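Side-chain contacts in glucosamine-6-phosphate deaminase (Thermotoga maritima, PDB 1J5X), which belongs to the SIS-domain family, whose members are built on parallel beta-sheets flanked by helices: residues Lys29-Phe34 against Leu171-Asp176; Val153-Glu156 against Thr161-Phe164. One frame throughout, in Å; residues are numbered along the deposited sequence.

Contact 1: residues Lys29-Phe34 against Leu171-Asp176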
ATOM      1  N   LYS A  29     -18.706   1.628  -5.787  1.00 26.27           N
ATOM      2  CA  LYS A  29     -19.623   2.353  -4.930  1.00 27.78           C
ATOM      3  C   LYS A  29     -18.904   3.355  -4.035  1.00 24.29           C
ATOM      4  O   LYS A  29     -19.346   4.489  -3.856  1.00 25.21           O
ATOM      5  CB  LYS A  29     -20.379   1.340  -4.051  1.00 30.40           C
ATOM      6  CG  LYS A  29     -21.334   1.940  -3.044  1.00 38.97           C
ATOM      7  CD  LYS A  29     -22.075   0.755  -2.362  1.00 43.65           C
ATOM      8  CE  LYS A  29     -23.159   1.196  -1.385  1.00 45.84           C
ATOM      9  NZ  LYS A  29     -23.595   0.003  -0.603  1.00 47.75           N
ATOM     10  N   PHE A  30     -17.795   2.909  -3.451  1.00 24.78           N
ATOM     11  CA  PHE A  30     -17.025   3.757  -2.578  1.00 24.50           C
ATOM     12  C   PHE A  30     -16.496   4.925  -3.423  1.00 21.61           C
ATOM     13  O   PHE A  30     -16.537   6.081  -3.013  1.00 21.44           O
ATOM     14  CB  PHE A  30     -15.844   2.961  -1.994  1.00 23.74           C
ATOM     15  CG  PHE A  30     -14.779   3.825  -1.391  1.00 25.12           C
ATOM     16  CD1 PHE A  30     -14.957   4.414  -0.153  1.00 24.11           C
ATOM     17  CD2 PHE A  30     -13.576   4.077  -2.108  1.00 23.14           C
ATOM     18  CE1 PHE A  30     -13.965   5.256   0.416  1.00 26.06           C
ATOM     19  CE2 PHE A  30     -12.574   4.915  -1.569  1.00 23.20           C
ATOM     20  CZ  PHE A  30     -12.760   5.509  -0.306  1.00 26.62           C
ATOM     21  N   PHE A  31     -15.969   4.592  -4.599  1.00 22.83           N
ATOM     22  CA  PHE A  31     -15.412   5.640  -5.471  1.00 23.52           C
ATOM     23  C   PHE A  31     -16.459   6.710  -5.784  1.00 26.41           C
ATOM     24  O   PHE A  31     -16.211   7.934  -5.642  1.00 26.50           O
ATOM     25  CB  PHE A  31     -14.930   4.984  -6.779  1.00 22.14           C
ATOM     26  CG  PHE A  31     -14.373   5.973  -7.773  1.00 22.65           C
ATOM     27  CD1 PHE A  31     -13.212   6.701  -7.491  1.00 20.77           C
ATOM     28  CD2 PHE A  31     -15.035   6.180  -9.001  1.00 27.10           C
ATOM     29  CE1 PHE A  31     -12.700   7.636  -8.409  1.00 22.97           C
ATOM     30  CE2 PHE A  31     -14.541   7.111  -9.942  1.00 26.79           C
ATOM     31  CZ  PHE A  31     -13.380   7.845  -9.655  1.00 24.78           C
ATOM     32  N   GLU A  32     -17.654   6.248  -6.166  1.00 26.96           N
ATOM     33  CA  GLU A  32     -18.701   7.172  -6.595  1.00 30.61           C
ATOM     34  C   GLU A  32     -19.360   7.912  -5.481  1.00 31.33           C
ATOM     35  O   GLU A  32     -19.737   9.062  -5.627  1.00 30.94           O
ATOM     36  CB  GLU A  32     -19.753   6.429  -7.425  1.00 33.11           C
ATOM     37  CG  GLU A  32     -19.165   5.762  -8.678  1.00 35.06           C
ATOM     38  CD  GLU A  32     -20.201   5.012  -9.509  1.00 40.00           C
ATOM     39  OE1 GLU A  32     -21.280   4.677  -8.957  1.00 40.76           O
ATOM     40  OE2 GLU A  32     -19.945   4.741 -10.705  1.00 37.40           O
ATOM     41  N   ASN A  33     -19.496   7.266  -4.330  1.00 30.94           N
ATOM     42  CA  ASN A  33     -20.146   7.979  -3.256  1.00 32.93           C
ATOM     43  C   ASN A  33     -19.262   8.855  -2.394  1.00 30.52           C
ATOM     44  O   ASN A  33     -19.719   9.868  -1.861  1.00 32.45           O
ATOM     45  CB  ASN A  33     -20.928   6.977  -2.421  1.00 35.71           C
ATOM     46  CG  ASN A  33     -22.124   6.476  -3.159  1.00 40.05           C
ATOM     47  OD1 ASN A  33     -23.235   7.191  -3.014  1.00 44.97           O
ATOM     48  ND2 ASN A  33     -22.059   5.487  -3.900  1.00 43.81           N
ATOM     49  N   PHE A  34     -17.997   8.485  -2.249  1.00 26.63           N
ATOM     50  CA  PHE A  34     -17.111   9.261  -1.412  1.00 24.86           C
ATOM     51  C   PHE A  34     -16.004   9.988  -2.227  1.00 23.55           C
ATOM     52  O   PHE A  34     -15.798  11.171  -2.068  1.00 25.46           O
ATOM     53  CB  PHE A  34     -16.402   8.336  -0.380  1.00 25.30           C
ATOM     54  CG  PHE A  34     -15.411   9.050   0.490  1.00 25.97           C
ATOM     55  CD1 PHE A  34     -15.849   9.818   1.583  1.00 27.18           C
ATOM     56  CD2 PHE A  34     -14.043   8.918   0.271  1.00 24.14           C
ATOM     57  CE1 PHE A  34     -14.929  10.434   2.450  1.00 27.82           C
ATOM     58  CE2 PHE A  34     -13.119   9.512   1.112  1.00 25.93           C
ATOM     59  CZ  PHE A  34     -13.542  10.277   2.212  1.00 28.35           C
ATOM     60  N   LEU A 171      -6.604   9.639  -1.788  1.00 14.56           N
ATOM     61  CA  LEU A 171      -5.609  10.680  -1.666  1.00 17.34           C
ATOM     62  C   LEU A 171      -4.953  10.915  -3.036  1.00 15.75           C
ATOM     63  O   LEU A 171      -4.606  12.030  -3.277  1.00 16.04           O
ATOM     64  CB  LEU A 171      -4.540  10.332  -0.604  1.00 16.96           C
ATOM     65  CG  LEU A 171      -5.115  10.111   0.807  1.00 18.38           C
ATOM     66  CD1 LEU A 171      -3.976   9.788   1.801  1.00 20.71           C
ATOM     67  CD2 LEU A 171      -5.886  11.317   1.209  1.00 19.82           C
HETATM   68  N   MSE A 172      -4.789   9.885  -3.874  1.00 17.11           N
HETATM   69  CA  MSE A 172      -4.189  10.150  -5.219  1.00 16.28           C
HETATM   70  C   MSE A 172      -5.167  11.062  -5.967  1.00 17.66           C
HETATM   71  O   MSE A 172      -4.797  12.075  -6.583  1.00 15.27           O
HETATM   72  CB  MSE A 172      -4.014   8.851  -5.959  1.00 18.73           C
HETATM   73  CG  MSE A 172      -2.923   8.022  -5.344  1.00 14.41           C
HETATM   74 SE   MSE A 172      -2.685   6.336  -6.305  1.00 29.17          SE
HETATM   75  CE  MSE A 172      -1.670   6.990  -7.854  1.00 26.75           C
ATOM     76  N   PHE A 173      -6.443  10.687  -5.934  1.00 16.50           N
ATOM     77  CA  PHE A 173      -7.482  11.490  -6.613  1.00 19.60           C
ATOM     78  C   PHE A 173      -7.507  12.917  -6.093  1.00 17.57           C
ATOM     79  O   PHE A 173      -7.559  13.900  -6.868  1.00 16.81           O
ATOM     80  CB  PHE A 173      -8.840  10.742  -6.464  1.00 18.52           C
ATOM     81  CG  PHE A 173     -10.017  11.417  -7.145  1.00 18.53           C
ATOM     82  CD1 PHE A 173     -10.662  12.482  -6.545  1.00 21.73           C
ATOM     83  CD2 PHE A 173     -10.477  10.954  -8.354  1.00 21.86           C
ATOM     84  CE1 PHE A 173     -11.774  13.091  -7.134  1.00 22.84           C
ATOM     85  CE2 PHE A 173     -11.622  11.571  -8.968  1.00 20.89           C
ATOM     86  CZ  PHE A 173     -12.244  12.622  -8.349  1.00 22.04           C
ATOM     87  N   LEU A 174      -7.463  13.071  -4.785  1.00 20.84           N
ATOM     88  CA  LEU A 174      -7.424  14.402  -4.167  1.00 19.85           C
ATOM     89  C   LEU A 174      -6.194  15.243  -4.632  1.00 21.23           C
ATOM     90  O   LEU A 174      -6.274  16.477  -4.890  1.00 19.97           O
ATOM     91  CB  LEU A 174      -7.379  14.234  -2.642  1.00 24.39           C
ATOM     92  CG  LEU A 174      -7.333  15.490  -1.760  1.00 28.75           C
ATOM     93  CD1 LEU A 174      -7.657  15.204  -0.321  1.00 32.74           C
ATOM     94  CD2 LEU A 174      -5.972  15.992  -1.766  1.00 32.45           C
ATOM     95  N   ALA A 175      -5.042  14.597  -4.711  1.00 18.03           N
ATOM     96  CA  ALA A 175      -3.859  15.350  -5.153  1.00 18.61           C
ATOM     97  C   ALA A 175      -4.051  15.867  -6.584  1.00 18.67           C
ATOM     98  O   ALA A 175      -3.721  17.042  -6.881  1.00 20.12           O
ATOM     99  CB  ALA A 175      -2.619  14.448  -5.141  1.00 18.29           C
ATOM    100  N   ASP A 176      -4.556  15.005  -7.459  1.00 19.54           N
ATOM    101  CA  ASP A 176      -4.730  15.449  -8.829  1.00 19.51           C
ATOM    102  C   ASP A 176      -5.777  16.566  -8.893  1.00 21.30           C
ATOM    103  O   ASP A 176      -5.634  17.524  -9.664  1.00 19.98           O
ATOM    104  CB  ASP A 176      -5.125  14.308  -9.724  1.00 18.89           C
ATOM    105  CG  ASP A 176      -3.936  13.412 -10.078  1.00 19.56           C
ATOM    106  OD1 ASP A 176      -2.857  13.975 -10.452  1.00 20.89           O
ATOM    107  OD2 ASP A 176      -4.061  12.173 -10.003  1.00 20.58           O
TER
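Phe-31 and Phe-173 illustrate how far a contact can be reduced: between residues 29-34 and 171-176 it comes down to this one pair of rings. Their CA atoms, the nearest of the two segments, are 9.9 Å apart, and the two side chains span that gap, burying 64 Å² between them. The bond from CA to CB of Phe-31 does not aim at Phe-173, but with CG opposite the backbone N (chi1 178°) the far end of the ring comes nearer to it, while CB and CG remain clear of the other segment. Contact begins at the far end. CE1 comes within 4.0 Å of Phe-173 CD2 and lies nearly as close to CE2, so it meets one side of the partner ring and not its middle; CZ, the tip, rests 4.2 Å from Phe-173 CE2. Phe-173, whose CB points toward helix 27-35, turns its ring at 86° to that of Phe-31. The result is an offset edge-to-face pair, the edge of Phe-31 directed at the face of Phe-173, with centroids 5.9 Å apart. Helix 184-205 supplies a further wall, where Ser-187 and Val-190 touch Phe-31, and Leu-169 packs against the same ring from helix 162-179. That last helix thus packs against helix 27-35 through Phe-173 and against helix 62-78 through Leu-171 and Met-172.

Contact 2: residues Val153-Glu156 against Thr161-Phe164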
ATOM      1  N   VAL A 153     -15.304   3.443   5.411  1.00 25.34           N
ATOM      2  CA  VAL A 153     -14.874   2.122   4.973  1.00 23.97           C
ATOM      3  C   VAL A 153     -14.993   1.178   6.168  1.00 25.62           C
ATOM      4  O   VAL A 153     -14.475   1.498   7.260  1.00 27.96           O
ATOM      5  CB  VAL A 153     -13.389   2.150   4.574  1.00 25.29           C
ATOM      6  CG1 VAL A 153     -12.873   0.792   4.269  1.00 26.01           C
ATOM      7  CG2 VAL A 153     -13.182   3.091   3.353  1.00 22.16           C
ATOM      8  N   ARG A 154     -15.655   0.044   5.985  1.00 26.26           N
ATOM      9  CA  ARG A 154     -15.723  -0.922   7.101  1.00 24.81           C
ATOM     10  C   ARG A 154     -14.709  -1.985   6.899  1.00 26.28           C
ATOM     11  O   ARG A 154     -14.809  -2.747   5.967  1.00 27.56           O
ATOM     12  CB  ARG A 154     -17.103  -1.591   7.182  1.00 33.14           C
ATOM     13  CG  ARG A 154     -18.065  -0.838   8.059  1.00 39.10           C
ATOM     14  CD  ARG A 154     -19.258  -1.707   8.603  1.00 44.59           C
ATOM     15  NE  ARG A 154     -20.096  -0.909   9.511  1.00 50.34           N
ATOM     16  CZ  ARG A 154     -21.031  -0.016   9.144  1.00 53.61           C
ATOM     17  NH1 ARG A 154     -21.299   0.217   7.854  1.00 52.69           N
ATOM     18  NH2 ARG A 154     -21.689   0.672  10.088  1.00 52.78           N
ATOM     19  N   GLU A 155     -13.689  -2.025   7.735  1.00 24.43           N
ATOM     20  CA  GLU A 155     -12.715  -3.057   7.605  1.00 24.83           C
ATOM     21  C   GLU A 155     -12.434  -3.530   9.043  1.00 25.33           C
ATOM     22  O   GLU A 155     -11.985  -2.749   9.903  1.00 26.75           O
ATOM     23  CB  GLU A 155     -11.451  -2.543   6.946  1.00 21.76           C
ATOM     24  CG  GLU A 155     -10.489  -3.630   6.607  1.00 22.22           C
ATOM     25  CD  GLU A 155      -9.171  -3.067   6.045  1.00 24.04           C
ATOM     26  OE1 GLU A 155      -8.405  -2.422   6.799  1.00 23.44           O
ATOM     27  OE2 GLU A 155      -8.917  -3.291   4.844  1.00 22.39           O
ATOM     28  N   GLU A 156     -12.738  -4.811   9.243  1.00 27.52           N
ATOM     29  CA  GLU A 156     -12.652  -5.554  10.514  1.00 28.93           C
ATOM     30  C   GLU A 156     -11.470  -6.434  10.774  1.00 28.75           C
ATOM     31  O   GLU A 156     -11.096  -6.660  11.938  1.00 30.89           O
ATOM     32  CB  GLU A 156     -13.849  -6.504  10.597  1.00 31.39           C
ATOM     33  CG  GLU A 156     -15.147  -5.849  10.509  1.00 30.77           C
ATOM     34  CD  GLU A 156     -15.274  -4.917  11.595  1.00 35.69           C
ATOM     35  OE1 GLU A 156     -14.703  -5.211  12.687  1.00 35.42           O
ATOM     36  OE2 GLU A 156     -15.936  -3.892  11.388  1.00 39.55           O
ATOM     37  N   THR A 161      -6.487  -4.535   4.156  1.00 24.23           N
ATOM     38  CA  THR A 161      -6.581  -4.979   2.790  1.00 21.61           C
ATOM     39  C   THR A 161      -7.172  -3.824   1.990  1.00 23.23           C
ATOM     40  O   THR A 161      -6.426  -2.945   1.496  1.00 21.52           O
ATOM     41  CB  THR A 161      -7.478  -6.320   2.643  1.00 20.08           C
ATOM     42  OG1 THR A 161      -8.764  -6.143   3.268  1.00 21.24           O
ATOM     43  CG2 THR A 161      -6.752  -7.492   3.296  1.00 21.32           C
ATOM     44  N   LYS A 162      -8.485  -3.798   1.897  1.00 20.59           N
ATOM     45  CA  LYS A 162      -9.196  -2.771   1.122  1.00 22.65           C
ATOM     46  C   LYS A 162      -8.985  -1.350   1.621  1.00 23.62           C
ATOM     47  O   LYS A 162      -9.037  -0.416   0.837  1.00 23.87           O
ATOM     48  CB  LYS A 162     -10.705  -3.062   1.129  1.00 24.37           C
ATOM     49  CG  LYS A 162     -11.387  -2.878   2.471  1.00 25.84           C
ATOM     50  CD  LYS A 162     -12.862  -3.349   2.344  1.00 28.32           C
ATOM     51  CE  LYS A 162     -13.801  -2.740   3.372  1.00 30.07           C
ATOM     52  NZ  LYS A 162     -15.237  -3.215   3.259  1.00 29.71           N
ATOM     53  N   SER A 163      -8.720  -1.169   2.915  1.00 22.27           N
ATOM     54  CA  SER A 163      -8.540   0.184   3.423  1.00 19.42           C
ATOM     55  C   SER A 163      -7.275   0.827   2.820  1.00 20.98           C
ATOM     56  O   SER A 163      -7.255   2.041   2.602  1.00 19.86           O
ATOM     57  CB  SER A 163      -8.424   0.214   4.975  1.00 20.36           C
ATOM     58  OG  SER A 163      -7.322  -0.510   5.431  1.00 20.90           O
ATOM     59  N   PHE A 164      -6.266   0.022   2.554  1.00 18.84           N
ATOM     60  CA  PHE A 164      -5.033   0.595   1.982  1.00 21.12           C
ATOM     61  C   PHE A 164      -5.397   1.152   0.564  1.00 21.89           C
ATOM     62  O   PHE A 164      -5.164   2.331   0.229  1.00 18.51           O
ATOM     63  CB  PHE A 164      -3.986  -0.515   1.863  1.00 20.00           C
ATOM     64  CG  PHE A 164      -2.706  -0.087   1.174  1.00 20.13           C
ATOM     65  CD1 PHE A 164      -2.619  -0.065  -0.229  1.00 21.31           C
ATOM     66  CD2 PHE A 164      -1.599   0.291   1.931  1.00 20.24           C
ATOM     67  CE1 PHE A 164      -1.472   0.313  -0.856  1.00 21.42           C
ATOM     68  CE2 PHE A 164      -0.405   0.695   1.297  1.00 19.35           C
ATOM     69  CZ  PHE A 164      -0.345   0.699  -0.084  1.00 20.76           C
TER
HETATM   70  O   HOH W   1     -17.112  -0.415   3.746  1.00 36.09           O
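Glu-155 reaches across to the start of helix 162-179 and brings its carboxylate against Thr-161 and Ser-163, a compact example of an acidic side chain meeting a helix N-terminus. Its chain runs out extended, with CG opposite the backbone N (chi1 -171°), which carries the acid group to the first turn. There OE2 accepts two backbone bonds, from Thr-161 N at 2.8 Å and from Ser-163 N at 2.9 Å. Both donors stand well above or below the carboxylate plane, on opposite faces of it, so OE2 is held between them. OE1 takes a third bond, 2.6 Å long, from Ser-163 OG, which arrives on the syn side but 35° out of the plane. Ser-163 OG sits between its own backbone N and carbonyl carbon (chi1 61°), so that one residue grips both carboxylate oxygens.

The other flank, also buried, is less densely bonded across the two segments. Lys-162 stretches back past Val-153, the two side chains running in opposite directions, with CE 3.8 Å from Val-153 CG1. A water bonded to Arg-154 N at 2.7 Å makes a weak, 3.4 Å link to Lys-162 NZ, whose stronger partner is Asp-22 of helix 15-25. Only beyond this does the contact open to solvent, at Arg-154, which turns its CB away from the helix and has an exposed side chain.

Arg-109 adds a salt bridge to Glu-155 OE1. A buried carboxylate facing both this guanidinium and the N-H groups of a helix start is in surroundings that would probably stabilise negative charge, whereas the lysine, its NZ 6.5 Å from Glu-155 OE2, is paired with a different acid; the chemistry thus ties the loop after strand 147-150 to the helix that follows it.

Helix 162-179 is the element common to both contacts: contact 2 fixes its first turn, and contact 1 uses a residue about ten positions further on. Their centres lie 15 Å apart, yet they touch directly, for Phe-30 CE1 packs 3.7 Å from Val-153 CG2. Phe-30 neighbours the ring of contact 1 along helix 27-35 and also rests on Met-166 and Ser-170, while Phe-34 of the same helix reaches Pro-152, just ahead of contact 2. The bonding differs sharply. One is purely aromatic; the other is mainly polar. Contact 2 ties the preceding loop to the start of the helix, and contact 1 sets helix 27-35 against a point further along it.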